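Arylsulfatase (Pseudoalteromonas sp. MB47, PDB 7AJ0) probably hydrolyses sulfate ester groups of the algal polysaccharide fucoidan in an exo-acting manner, as a calcium-containing member of the sulfatase family. Local coordinates at residues P52-L57 and M382-L387; A107-G112 and Y263-F268; S146-K151 and G388-E393; G373-T378 and T406-A411. All coordinates share one frame; numbering follows the deposited sequence.

Contact 1 of 4, residues P52-L57 and M382-L387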
loop_
_atom_site.group_PDB
_atom_site.type_symbol
_atom_site.label_atom_id
_atom_site.label_comp_id
_atom_site.label_asym_id
_atom_site.label_seq_id
_atom_site.Cartn_x
_atom_site.Cartn_y
_atom_site.Cartn_z
ATOM N N PRO A 52 51.156 6.702 -20.673
ATOM C CA PRO A 52 49.954 7.429 -21.090
ATOM C C PRO A 52 49.363 8.287 -19.985
ATOM O O PRO A 52 49.539 8.029 -18.792
ATOM C CB PRO A 52 48.982 6.307 -21.484
ATOM C CG PRO A 52 49.409 5.144 -20.652
ATOM C CD PRO A 52 50.910 5.253 -20.532
ATOM N N ASN A 53 48.657 9.332 -20.412
ATOM C CA ASN A 53 47.863 10.141 -19.506
ATOM C C ASN A 53 46.520 9.462 -19.252
ATOM O O ASN A 53 46.037 8.662 -20.058
ATOM C CB ASN A 53 47.612 11.536 -20.079
ATOM C CG ASN A 53 48.842 12.141 -20.718
ATOM O OD1 ASN A 53 49.894 12.257 -20.091
ATOM N ND2 ASN A 53 48.713 12.536 -21.980
ATOM N N VAL A 54 45.914 9.794 -18.118
ATOM C CA VAL A 54 44.560 9.365 -17.803
ATOM C C VAL A 54 43.758 10.599 -17.418
ATOM O O VAL A 54 44.216 11.414 -16.610
ATOM C CB VAL A 54 44.523 8.323 -16.669
ATOM C CG1 VAL A 54 43.082 7.933 -16.369
ATOM C CG2 VAL A 54 45.345 7.099 -17.039
ATOM N N LEU A 55 42.578 10.743 -18.009
ATOM C CA LEU A 55 41.633 11.789 -17.656
ATOM C C LEU A 55 40.342 11.113 -17.226
ATOM O O LEU A 55 39.702 10.429 -18.031
ATOM C CB LEU A 55 41.387 12.736 -18.833
ATOM C CG LEU A 55 40.320 13.810 -18.622
ATOM C CD1 LEU A 55 40.733 14.796 -17.542
ATOM C CD2 LEU A 55 40.034 14.531 -19.936
ATOM N N VAL A 56 39.985 11.274 -15.958
ATOM C CA VAL A 56 38.751 10.722 -15.414
ATOM C C VAL A 56 37.767 11.874 -15.262
ATOM O O VAL A 56 37.954 12.755 -14.417
ATOM C CB VAL A 56 38.987 10.008 -14.077
ATOM C CG1 VAL A 56 37.695 9.365 -13.589
ATOM C CG2 VAL A 56 40.089 8.970 -14.212
ATOM N N LEU A 57 36.727 11.882 -16.094
ATOM C CA LEU A 57 35.656 12.868 -15.999
ATOM C C LEU A 57 34.574 12.293 -15.091
ATOM O O LEU A 57 33.864 11.356 -15.473
ATOM C CB LEU A 57 35.096 13.201 -17.377
ATOM C CG LEU A 57 36.074 13.829 -18.369
ATOM C CD1 LEU A 57 35.440 13.931 -19.748
ATOM C CD2 LEU A 57 36.525 15.193 -17.877
ATOM N N MET A 382 42.581 0.551 -10.079
ATOM C CA MET A 382 43.551 -0.512 -10.318
ATOM C C MET A 382 44.041 -0.507 -11.760
ATOM O O MET A 382 45.203 -0.840 -12.020
ATOM C CB MET A 382 42.934 -1.866 -9.970
ATOM C CG MET A 382 43.954 -2.935 -9.610
ATOM S SD MET A 382 44.943 -2.498 -8.165
ATOM C CE MET A 382 43.724 -2.580 -6.855
ATOM N N THR A 383 43.174 -0.145 -12.707
ATOM C CA THR A 383 43.607 0.010 -14.091
ATOM C C THR A 383 44.611 1.151 -14.220
ATOM O O THR A 383 45.620 1.025 -14.923
ATOM C CB THR A 383 42.388 0.253 -14.987
ATOM O OG1 THR A 383 41.483 -0.857 -14.878
ATOM C CG2 THR A 383 42.801 0.429 -16.440
ATOM N N SER A 384 44.356 2.268 -13.536
ATOM C CA SER A 384 45.298 3.382 -13.561
ATOM C C SER A 384 46.663 2.962 -13.030
ATOM O O SER A 384 47.697 3.333 -13.595
ATOM C CB SER A 384 44.750 4.551 -12.740
ATOM O OG SER A 384 43.554 5.062 -13.299
ATOM N N LEU A 385 46.687 2.193 -11.939
ATOM C CA LEU A 385 47.961 1.799 -11.352
ATOM C C LEU A 385 48.762 0.913 -12.296
ATOM O O LEU A 385 49.996 0.978 -12.311
ATOM C CB LEU A 385 47.735 1.076 -10.026
ATOM C CG LEU A 385 47.056 1.869 -8.910
ATOM C CD1 LEU A 385 47.113 1.078 -7.608
ATOM C CD2 LEU A 385 47.679 3.244 -8.743
ATOM N N ARG A 386 48.087 0.075 -13.086
ATOM C CA ARG A 386 48.808 -0.797 -14.007
ATOM C C ARG A 386 49.345 -0.014 -15.199
ATOM O O ARG A 386 50.450 -0.289 -15.680
ATOM C CB ARG A 386 47.899 -1.938 -14.465
ATOM C CG ARG A 386 48.544 -2.892 -15.457
ATOM C CD ARG A 386 48.209 -2.509 -16.888
ATOM N NE ARG A 386 48.942 -3.316 -17.860
ATOM C CZ ARG A 386 48.554 -4.514 -18.291
ATOM N NH1 ARG A 386 47.433 -5.060 -17.836
ATOM N NH2 ARG A 386 49.291 -5.165 -19.179
ATOM N N LEU A 387 48.582 0.966 -15.691
ATOM C CA LEU A 387 49.064 1.785 -16.798
ATOM C C LEU A 387 50.339 2.533 -16.424
ATOM O O LEU A 387 51.180 2.795 -17.290
ATOM C CB LEU A 387 47.983 2.772 -17.238
ATOM C CG LEU A 387 46.761 2.163 -17.925
ATOM C CD1 LEU A 387 45.696 3.219 -18.176
ATOM C CD2 LEU A 387 47.154 1.480 -19.231
#

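Contact 2 of 4, residues A107-G112 and Y263-F268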
loop_
_atom_site.group_PDB
_atom_site.type_symbol
_atom_site.label_atom_id
_atom_site.label_comp_id
_atom_site.label_asym_id
_atom_site.label_seq_id
_atom_site.Cartn_x
_atom_site.Cartn_y
_atom_site.Cartn_z
ATOM N N ALA A 107 35.817 7.612 -2.375
ATOM C CA ALA A 107 36.853 6.849 -1.689
ATOM C C ALA A 107 37.256 5.627 -2.506
ATOM O O ALA A 107 38.447 5.336 -2.667
ATOM C CB ALA A 107 36.361 6.432 -0.301
ATOM N N ALA A 108 36.273 4.898 -3.034
ATOM C CA ALA A 108 36.585 3.703 -3.811
ATOM C C ALA A 108 37.416 4.051 -5.038
ATOM O O ALA A 108 38.347 3.321 -5.398
ATOM C CB ALA A 108 35.294 2.995 -4.219
ATOM N N LEU A 109 37.097 5.169 -5.688
ATOM C CA LEU A 109 37.824 5.562 -6.888
ATOM C C LEU A 109 39.263 5.952 -6.579
ATOM O O LEU A 109 40.126 5.858 -7.460
ATOM C CB LEU A 109 37.100 6.721 -7.570
ATOM C CG LEU A 109 37.788 7.365 -8.771
ATOM C CD1 LEU A 109 37.835 6.402 -9.943
ATOM C CD2 LEU A 109 37.068 8.652 -9.145
ATOM N N THR A 110 39.545 6.389 -5.352
ATOM C CA THR A 110 40.872 6.885 -5.003
ATOM C C THR A 110 41.598 6.000 -3.997
ATOM O O THR A 110 42.631 6.413 -3.461
ATOM C CB THR A 110 40.778 8.312 -4.450
ATOM O OG1 THR A 110 39.956 8.323 -3.275
ATOM C CG2 THR A 110 40.190 9.248 -5.494
ATOM N N THR A 111 41.089 4.796 -3.729
ATOM C CA THR A 111 41.787 3.863 -2.855
ATOM C C THR A 111 41.767 2.426 -3.351
ATOM O O THR A 111 42.447 1.588 -2.753
ATOM C CB THR A 111 41.195 3.891 -1.437
ATOM O OG1 THR A 111 39.859 3.371 -1.459
ATOM C CG2 THR A 111 41.180 5.308 -0.884
ATOM N N GLY A 112 41.026 2.106 -4.410
ATOM C CA GLY A 112 40.902 0.730 -4.841
ATOM C C GLY A 112 40.202 -0.168 -3.851
ATOM O O GLY A 112 40.310 -1.392 -3.953
ATOM N N TYR A 263 47.903 12.648 -14.616
ATOM C CA TYR A 263 46.740 11.908 -14.145
ATOM C C TYR A 263 45.805 12.927 -13.507
ATOM O O TYR A 263 46.116 13.479 -12.446
ATOM C CB TYR A 263 47.122 10.815 -13.153
ATOM C CG TYR A 263 45.949 9.941 -12.771
ATOM C CD1 TYR A 263 45.015 10.370 -11.839
ATOM C CD2 TYR A 263 45.768 8.694 -13.352
ATOM C CE1 TYR A 263 43.937 9.582 -11.493
ATOM C CE2 TYR A 263 44.693 7.895 -13.011
ATOM C CZ TYR A 263 43.780 8.346 -12.080
ATOM O OH TYR A 263 42.706 7.561 -11.731
ATOM N N LEU A 264 44.669 13.179 -14.152
ATOM C CA LEU A 264 43.733 14.207 -13.722
ATOM C C LEU A 264 42.370 13.583 -13.477
ATOM O O LEU A 264 41.812 12.931 -14.367
ATOM C CB LEU A 264 43.623 15.322 -14.767
ATOM C CG LEU A 264 42.509 16.339 -14.514
ATOM C CD1 LEU A 264 42.705 17.026 -13.173
ATOM C CD2 LEU A 264 42.446 17.365 -15.633
ATOM N N ILE A 265 41.834 13.794 -12.278
ATOM C CA ILE A 265 40.434 13.525 -11.973
ATOM C C ILE A 265 39.726 14.879 -12.005
ATOM O O ILE A 265 39.865 15.687 -11.086
ATOM C CB ILE A 265 40.257 12.834 -10.626
ATOM C CG1 ILE A 265 40.848 11.426 -10.665
ATOM C CG2 ILE A 265 38.775 12.787 -10.251
ATOM C CD1 ILE A 265 40.901 10.745 -9.313
ATOM N N HIS A 266 38.962 15.129 -13.068
ATOM C CA HIS A 266 38.129 16.324 -13.159
ATOM C C HIS A 266 36.761 15.982 -12.580
ATOM O O HIS A 266 35.969 15.276 -13.213
ATOM C CB HIS A 266 38.007 16.811 -14.595
ATOM C CG HIS A 266 37.290 18.118 -14.719
ATOM N ND1 HIS A 266 37.939 19.332 -14.648
ATOM C CD2 HIS A 266 35.976 18.403 -14.885
ATOM C CE1 HIS A 266 37.057 20.308 -14.779
ATOM N NE2 HIS A 266 35.860 19.770 -14.924
ATOM N N SER A 267 36.485 16.484 -11.383
ATOM C CA SER A 267 35.311 16.105 -10.600
ATOM C C SER A 267 34.313 17.257 -10.635
ATOM O O SER A 267 34.357 18.163 -9.804
ATOM C CB SER A 267 35.738 15.751 -9.168
ATOM O OG SER A 267 34.623 15.489 -8.334
ATOM N N PHE A 268 33.403 17.211 -11.608
ATOM C CA PHE A 268 32.383 18.240 -11.719
ATOM C C PHE A 268 31.652 18.414 -10.394
ATOM O O PHE A 268 31.426 17.450 -9.656
ATOM C CB PHE A 268 31.351 17.883 -12.795
ATOM C CG PHE A 268 31.896 17.839 -14.188
ATOM C CD1 PHE A 268 31.929 18.980 -14.967
ATOM C CD2 PHE A 268 32.342 16.649 -14.733
ATOM C CE1 PHE A 268 32.417 18.940 -16.255
ATOM C CE2 PHE A 268 32.831 16.603 -16.022
ATOM C CZ PHE A 268 32.866 17.750 -16.783
#

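Contact 3 of 4, residues S146-K151 and G388-E393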
loop_
_atom_site.group_PDB
_atom_site.type_symbol
_atom_site.label_atom_id
_atom_site.label_comp_id
_atom_site.label_asym_id
_atom_site.label_seq_id
_atom_site.Cartn_x
_atom_site.Cartn_y
_atom_site.Cartn_z
ATOM N N SER A 146 52.515 9.712 -8.855
ATOM C CA SER A 146 53.484 10.785 -8.664
ATOM C C SER A 146 54.886 10.235 -8.445
ATOM O O SER A 146 55.874 10.872 -8.825
ATOM C CB SER A 146 53.080 11.660 -7.476
ATOM O OG SER A 146 52.086 12.596 -7.848
ATOM N N LYS A 147 54.992 9.053 -7.834
ATOM C CA LYS A 147 56.292 8.468 -7.539
ATOM C C LYS A 147 57.019 8.005 -8.794
ATOM O O LYS A 147 58.245 7.861 -8.758
ATOM C CB LYS A 147 56.116 7.298 -6.568
ATOM C CG LYS A 147 57.404 6.767 -5.960
ATOM C CD LYS A 147 58.098 7.825 -5.116
ATOM C CE LYS A 147 59.351 7.272 -4.458
ATOM N NZ LYS A 147 60.130 8.344 -3.781
ATOM N N VAL A 148 56.304 7.785 -9.900
ATOM C CA VAL A 148 56.932 7.305 -11.126
ATOM C C VAL A 148 56.826 8.349 -12.232
ATOM O O VAL A 148 56.817 8.010 -13.421
ATOM C CB VAL A 148 56.316 5.968 -11.587
ATOM C CG1 VAL A 148 56.420 4.928 -10.483
ATOM C CG2 VAL A 148 54.868 6.162 -12.017
ATOM N N GLY A 149 56.740 9.620 -11.852
ATOM C CA GLY A 149 56.886 10.706 -12.797
ATOM C C GLY A 149 55.609 11.354 -13.283
ATOM O O GLY A 149 55.683 12.275 -14.108
ATOM N N TYR A 150 54.448 10.912 -12.814
ATOM C CA TYR A 150 53.199 11.561 -13.180
ATOM C C TYR A 150 53.024 12.861 -12.405
ATOM O O TYR A 150 53.415 12.965 -11.239
ATOM C CB TYR A 150 52.005 10.644 -12.895
ATOM C CG TYR A 150 51.739 9.594 -13.947
ATOM C CD1 TYR A 150 52.507 8.441 -14.015
ATOM C CD2 TYR A 150 50.707 9.748 -14.862
ATOM C CE1 TYR A 150 52.264 7.477 -14.973
ATOM C CE2 TYR A 150 50.456 8.790 -15.821
ATOM C CZ TYR A 150 51.236 7.656 -15.872
ATOM O OH TYR A 150 50.987 6.700 -16.828
ATOM N N LYS A 151 52.440 13.859 -13.062
ATOM C CA LYS A 151 51.865 15.012 -12.375
ATOM C C LYS A 151 50.393 14.692 -12.118
ATOM O O LYS A 151 49.625 14.482 -13.064
ATOM C CB LYS A 151 52.019 16.288 -13.194
ATOM C CG LYS A 151 53.464 16.757 -13.352
ATOM C CD LYS A 151 54.082 17.219 -12.027
ATOM C CE LYS A 151 53.527 18.564 -11.567
ATOM N NZ LYS A 151 54.093 18.985 -10.250
ATOM N N GLY A 388 50.500 2.881 -15.150
ATOM C CA GLY A 388 51.708 3.503 -14.658
ATOM C C GLY A 388 52.745 2.552 -14.108
ATOM O O GLY A 388 53.827 2.991 -13.707
ATOM N N GLY A 389 52.445 1.254 -14.066
ATOM C CA GLY A 389 53.389 0.260 -13.599
ATOM C C GLY A 389 53.714 0.355 -12.123
ATOM O O GLY A 389 54.890 0.393 -11.750
ATOM N N VAL A 390 52.689 0.373 -11.270
ATOM C CA VAL A 390 52.906 0.613 -9.849
ATOM C C VAL A 390 52.019 -0.260 -8.971
ATOM O O VAL A 390 51.816 0.043 -7.789
ATOM C CB VAL A 390 52.675 2.104 -9.516
ATOM C CG1 VAL A 390 53.660 2.984 -10.262
ATOM C CG2 VAL A 390 51.243 2.509 -9.858
ATOM N N ILE A 391 51.493 -1.354 -9.526
ATOM C CA ILE A 391 50.614 -2.204 -8.728
ATOM C C ILE A 391 51.398 -2.925 -7.636
ATOM O O ILE A 391 50.865 -3.182 -6.548
ATOM C CB ILE A 391 49.848 -3.203 -9.622
ATOM C CG1 ILE A 391 48.689 -2.485 -10.324
ATOM C CG2 ILE A 391 49.344 -4.388 -8.802
ATOM C CD1 ILE A 391 47.650 -3.402 -10.949
ATOM N N ASP A 392 52.665 -3.262 -7.891
ATOM C CA ASP A 392 53.469 -3.962 -6.893
ATOM C C ASP A 392 53.772 -3.113 -5.662
ATOM O O ASP A 392 54.377 -3.628 -4.714
ATOM C CB ASP A 392 54.785 -4.445 -7.515
ATOM C CG ASP A 392 55.716 -3.300 -7.892
ATOM O OD1 ASP A 392 55.334 -2.121 -7.728
ATOM O OD2 ASP A 392 56.841 -3.586 -8.355
ATOM N N GLU A 393 53.375 -1.843 -5.651
ATOM C CA GLU A 393 53.626 -0.952 -4.526
ATOM C C GLU A 393 52.503 -0.956 -3.496
ATOM O O GLU A 393 52.584 -0.214 -2.511
ATOM C CB GLU A 393 53.842 0.481 -5.034
ATOM C CG GLU A 393 55.092 0.664 -5.885
ATOM C CD GLU A 393 56.376 0.572 -5.075
ATOM O OE1 GLU A 393 56.423 1.143 -3.965
ATOM O OE2 GLU A 393 57.336 -0.075 -5.546
#

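Contact 4 of 4, residues G373-T378 and T406-A411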
loop_
_atom_site.group_PDB
_atom_site.type_symbol
_atom_site.label_atom_id
_atom_site.label_comp_id
_atom_site.label_asym_id
_atom_site.label_seq_id
_atom_site.Cartn_x
_atom_site.Cartn_y
_atom_site.Cartn_z
ATOM N N GLY A 373 30.077 -6.035 -19.816
ATOM C CA GLY A 373 30.899 -6.697 -18.820
ATOM C C GLY A 373 30.979 -5.908 -17.525
ATOM O O GLY A 373 30.959 -4.678 -17.512
ATOM N N LEU A 374 31.080 -6.638 -16.418
ATOM C CA LEU A 374 31.046 -6.007 -15.107
ATOM C C LEU A 374 32.298 -5.169 -14.876
ATOM O O LEU A 374 33.417 -5.598 -15.158
ATOM C CB LEU A 374 30.927 -7.064 -14.010
ATOM C CG LEU A 374 29.661 -7.921 -14.000
ATOM C CD1 LEU A 374 29.652 -8.813 -12.757
ATOM C CD2 LEU A 374 28.411 -7.064 -14.059
ATOM N N MET A 375 32.099 -3.959 -14.354
ATOM C CA MET A 375 33.210 -3.081 -14.014
ATOM C C MET A 375 32.804 -2.203 -12.840
ATOM O O MET A 375 31.624 -1.902 -12.649
ATOM C CB MET A 375 33.639 -2.221 -15.206
ATOM C CG MET A 375 34.848 -1.350 -14.915
ATOM S SD MET A 375 35.840 -0.994 -16.372
ATOM C CE MET A 375 37.004 0.197 -15.702
ATOM N N ASP A 376 33.803 -1.790 -12.063
ATOM C CA ASP A 376 33.617 -1.093 -10.797
ATOM C C ASP A 376 34.432 0.192 -10.814
ATOM O O ASP A 376 35.356 0.352 -11.613
ATOM C CB ASP A 376 34.048 -1.997 -9.624
ATOM C CG ASP A 376 33.513 -1.531 -8.281
ATOM O OD1 ASP A 376 33.825 -0.396 -7.863
ATOM O OD2 ASP A 376 32.781 -2.313 -7.637
ATOM N N LEU A 377 34.079 1.122 -9.921
ATOM C CA LEU A 377 34.902 2.317 -9.761
ATOM C C LEU A 377 36.294 1.968 -9.242
ATOM O O LEU A 377 37.275 2.630 -9.602
ATOM C CB LEU A 377 34.236 3.312 -8.812
ATOM C CG LEU A 377 33.129 4.204 -9.374
ATOM C CD1 LEU A 377 32.580 5.097 -8.266
ATOM C CD2 LEU A 377 33.619 5.040 -10.543
ATOM N N THR A 378 36.404 0.948 -8.390
ATOM C CA THR A 378 37.720 0.515 -7.942
ATOM C C THR A 378 38.552 -0.046 -9.090
ATOM O O THR A 378 39.782 -0.087 -8.985
ATOM C CB THR A 378 37.599 -0.538 -6.840
ATOM O OG1 THR A 378 36.853 -1.661 -7.327
ATOM C CG2 THR A 378 36.906 0.040 -5.617
ATOM N N THR A 406 42.644 -3.430 -17.834
ATOM C CA THR A 406 43.286 -2.999 -19.072
ATOM C C THR A 406 43.035 -3.994 -20.199
ATOM O O THR A 406 42.790 -3.597 -21.344
ATOM C CB THR A 406 44.786 -2.808 -18.843
ATOM O OG1 THR A 406 44.994 -1.735 -17.914
ATOM C CG2 THR A 406 45.494 -2.489 -20.149
ATOM N N ALA A 407 43.092 -5.295 -19.896
ATOM C CA ALA A 407 42.793 -6.311 -20.899
ATOM C C ALA A 407 41.333 -6.283 -21.329
ATOM O O ALA A 407 41.007 -6.759 -22.422
ATOM C CB ALA A 407 43.142 -7.699 -20.360
ATOM N N PHE A 408 40.449 -5.745 -20.492
ATOM C CA PHE A 408 39.036 -5.636 -20.841
ATOM C C PHE A 408 38.774 -4.410 -21.705
ATOM O O PHE A 408 38.035 -4.490 -22.693
ATOM C CB PHE A 408 38.211 -5.607 -19.551
ATOM C CG PHE A 408 36.757 -5.287 -19.746
ATOM C CD1 PHE A 408 35.968 -6.043 -20.598
ATOM C CD2 PHE A 408 36.170 -4.247 -19.041
ATOM C CE1 PHE A 408 34.623 -5.753 -20.760
ATOM C CE2 PHE A 408 34.827 -3.953 -19.196
ATOM C CZ PHE A 408 34.052 -4.706 -20.057
ATOM N N LEU A 409 39.400 -3.278 -21.369
ATOM C CA LEU A 409 39.141 -2.037 -22.086
ATOM C C LEU A 409 39.846 -1.978 -23.438
ATOM O O LEU A 409 39.358 -1.302 -24.350
ATOM C CB LEU A 409 39.575 -0.841 -21.235
ATOM C CG LEU A 409 38.804 -0.593 -19.939
ATOM C CD1 LEU A 409 39.460 0.515 -19.126
ATOM C CD2 LEU A 409 37.353 -0.249 -20.230
ATOM N N LEU A 410 40.979 -2.663 -23.589
ATOM C CA LEU A 410 41.779 -2.572 -24.804
ATOM C C LEU A 410 41.545 -3.728 -25.768
ATOM O O LEU A 410 42.174 -3.764 -26.831
ATOM C CB LEU A 410 43.269 -2.501 -24.450
ATOM C CG LEU A 410 43.687 -1.358 -23.527
ATOM C CD1 LEU A 410 45.192 -1.359 -23.326
ATOM C CD2 LEU A 410 43.225 -0.023 -24.074
ATOM N N ALA A 411 40.666 -4.665 -25.432
ATOM C CA ALA A 411 40.324 -5.769 -26.316
ATOM C C ALA A 411 39.017 -5.471 -27.040
ATOM O O ALA A 411 38.063 -4.970 -26.439
ATOM C CB ALA A 411 40.196 -7.079 -25.534
#

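Contact 1 of 4, residues P52-L57 and M382-L387
P52 and V54 face L387 and S384 where the first strand of the main sheet passes beneath a helix. The chain runs in opposite senses on the two sides, so P52 is level with L387 and V54 with S384. The CA atoms of P52 and L387 are 7.1 Å apart, and those of V54 and S384 are 7.4 Å apart. Strand 53-59 sits between strands 262-267 and 318-324, parallel to both. Helix 377-387 covers one face of it, as in the layered alpha/beta core of the alkaline phosphatase superfamily. Helix 290-311 packs on L55 and L57 from the other side of the strand.

V54 splits its two methyls between two helix residues. CG1 lies anti to the backbone N (chi1 179°) and comes 4.2 Å from S384 OG. CG2 meets L387 CD1 at 4.1 Å, and the two side chains cross at about a right angle. At the start of the strand, P52 lays its ring alongside the base of L387. P52 CG is 4.4 Å from L387 CB, and P52 CD is 4.1 Å from L387 O.

The hydroxyl of S384 is buried but not left without partners. It bonds to I380 O, one turn back in its own helix, and to Y263 OH on the neighbouring strand 262-267. V54 therefore touches an oxygen already engaged by others. The helix and strand are joined here by dispersion and by exclusion of water, not by polar bonds.

Contact 2 of 4, residues A107-G112 and Y263-F268
I265 CD1 is the point where the strand meets the helix. It lies 4.2 Å from T110 CG2 and 4.4 Å from L109 CD2, so one methyl serves two successive helix residues. I265 CG1 stands anti to the carbonyl carbon (chi1 -67°), with CD1 extended beyond it toward the helix. T110 and I265 approach each other obliquely. The Y263 ring flanks the same methyl, with I265 CD1 in the ring plane at its edge. L109 also touches L58 of the neighbouring strand.

The helix belongs to the sulfatase signature. Residues C102 to G112 correspond to the family signature, which opens with the cysteine and ends in Thr-Gly, with departures at two other positions. C102 is among the calcium-site residues, and in relatives the equivalent cysteine is converted to formylglycine. The side chain of L109 is about 11 Å from the calcium. This contact thus seats the signature helix on the central sheet.

Polar bonds set the last turn. A107 O accepts from T110 N at 3.1 Å and from T111 OG1 at 2.7 Å. The two donors reach it from opposite faces of the carbonyl plane, and T111 OG1 stands 50° out of that plane. T110 OG1 bonds to R106 O, which turns its methyl CG2 to the apolar side. G112 leaves the helix with positive phi, and its N bonds to A108 O at 3.1 Å. Further out, Q141 NE2 bonds both to L109 O and to Y263 OH, bridging helix and strand. R106 NH1 reaches S267 OG, which also bonds to K157 O.

Contact 3 of 4, residues S146-K151 and G388-E393
V148 and Y150 sit where the chain leaves helix 141-146, and they meet G388 and V390 where it leaves helix 377-387. Two helix exits are therefore packed against each other. The closest approach is between methyls: V148 CG1 lies 3.4 Å from V390 CG1. That is tight for two carbons, though at this resolution it should not be pressed. V148 CG2 lies 3.8 Å from the same V390 methyl and 3.7 Å from G388 O. V390 CG1 thus rests against both branches of V148, and the side chains cross at a slant.

Each exit is a Schellman motif. In the first, G149 has positive phi and Y150 N bonds back to L145 O. The companion bond from G149 N to S146 O is weak. In the second, G389 takes the positive phi, and V390 N returns to L385 O. V148 comes just before G149 and V390 just after G389, and the side chain of each points toward the other segment.

Y150 covers the start of the second turn. Its CG is anti to the carbonyl carbon (chi1 -81°), which swings the ring toward G388. Y150 OH is 3.9 Å from G388 CA, and Y150 CE1 is 4.0 Å from it. The approach is oblique to the ring. G388 carries no side chain, so its backbone can lie this near. Y150 OH hydrogen-bonds to P52 O at the head of strand 53-59, which fixes the far end of the ring. G388 O is bonded by K51 NZ. L144 and L145 pack on V390 from the helix side.

Contact 4 of 4, residues G373-T378 and T406-A411
M375 and F408 form a Met-aromatic contact between an edge region of the main sheet and the short helix 406-409. The sulfur comes to the ring edge, not its face. M375 SD is 5.4 Å from the centroid of the F408 ring and 90° off its normal, so it lies in the ring plane. The nearest ring carbon is F408 CE2, at 4.2 Å. In this placement the sulfur faces the ring hydrogens, which is probably mildly favourable electrostatically.

Apolar contacts complete the join. M375 SD is also 4.2 Å from L409 CD2, so one sulfur touches two consecutive helix residues. M375 has CG anti to its backbone N (chi1 -177°), and its chain is nearly straight from there, which carries SD across to the helix. F408 CZ reaches the backbone of the other segment. It lies 3.9 Å from G373 CA and 4.0 Å from G373 O. The approach to G373 CA is oblique to the ring. The absence of a side chain on G373 lets the ring come this near. L93 of strand 91-97 touches both M375 and F408, and L91 touches L409.

Backbone and capping bonds hold the first segment. M375 bonds through its backbone to S95 and Y97, forming a short, weakly bonded strand parallel to strand 91-97. D376 then takes the N-cap position of helix 377-387. Its own N bonds to D379 OD2. Its carboxylate accepts from the helix start: T378 N to D376 OD1 is 3.0 Å, reached on the anti side of the carboxylate, 27° out of its plane.

Contacts 1, 2 and 4 reach the main mixed sheet, while contact 3 joins the loops that follow helices 141-146 and 377-387, near the start of strand 53-59. Contacts 1 and 2, with centres about 10 Å apart, use the adjacent parallel strands 53-59 and 262-267. Contacts 1 and 3 are also about 10 Å apart. Contacts 1 and 4 share helix 377-387, about 12 Å apart. Contacts 3 and 4, about 20 Å apart, do not touch. Along the chain, contact 2 falls between the segments of contact 1; contact 4 comes after contact 2 and alternates with contact 1, and contact 3 alternates with all three. Helix 377-387, N-capped in contact 4, and the signature helix pack on one sheet.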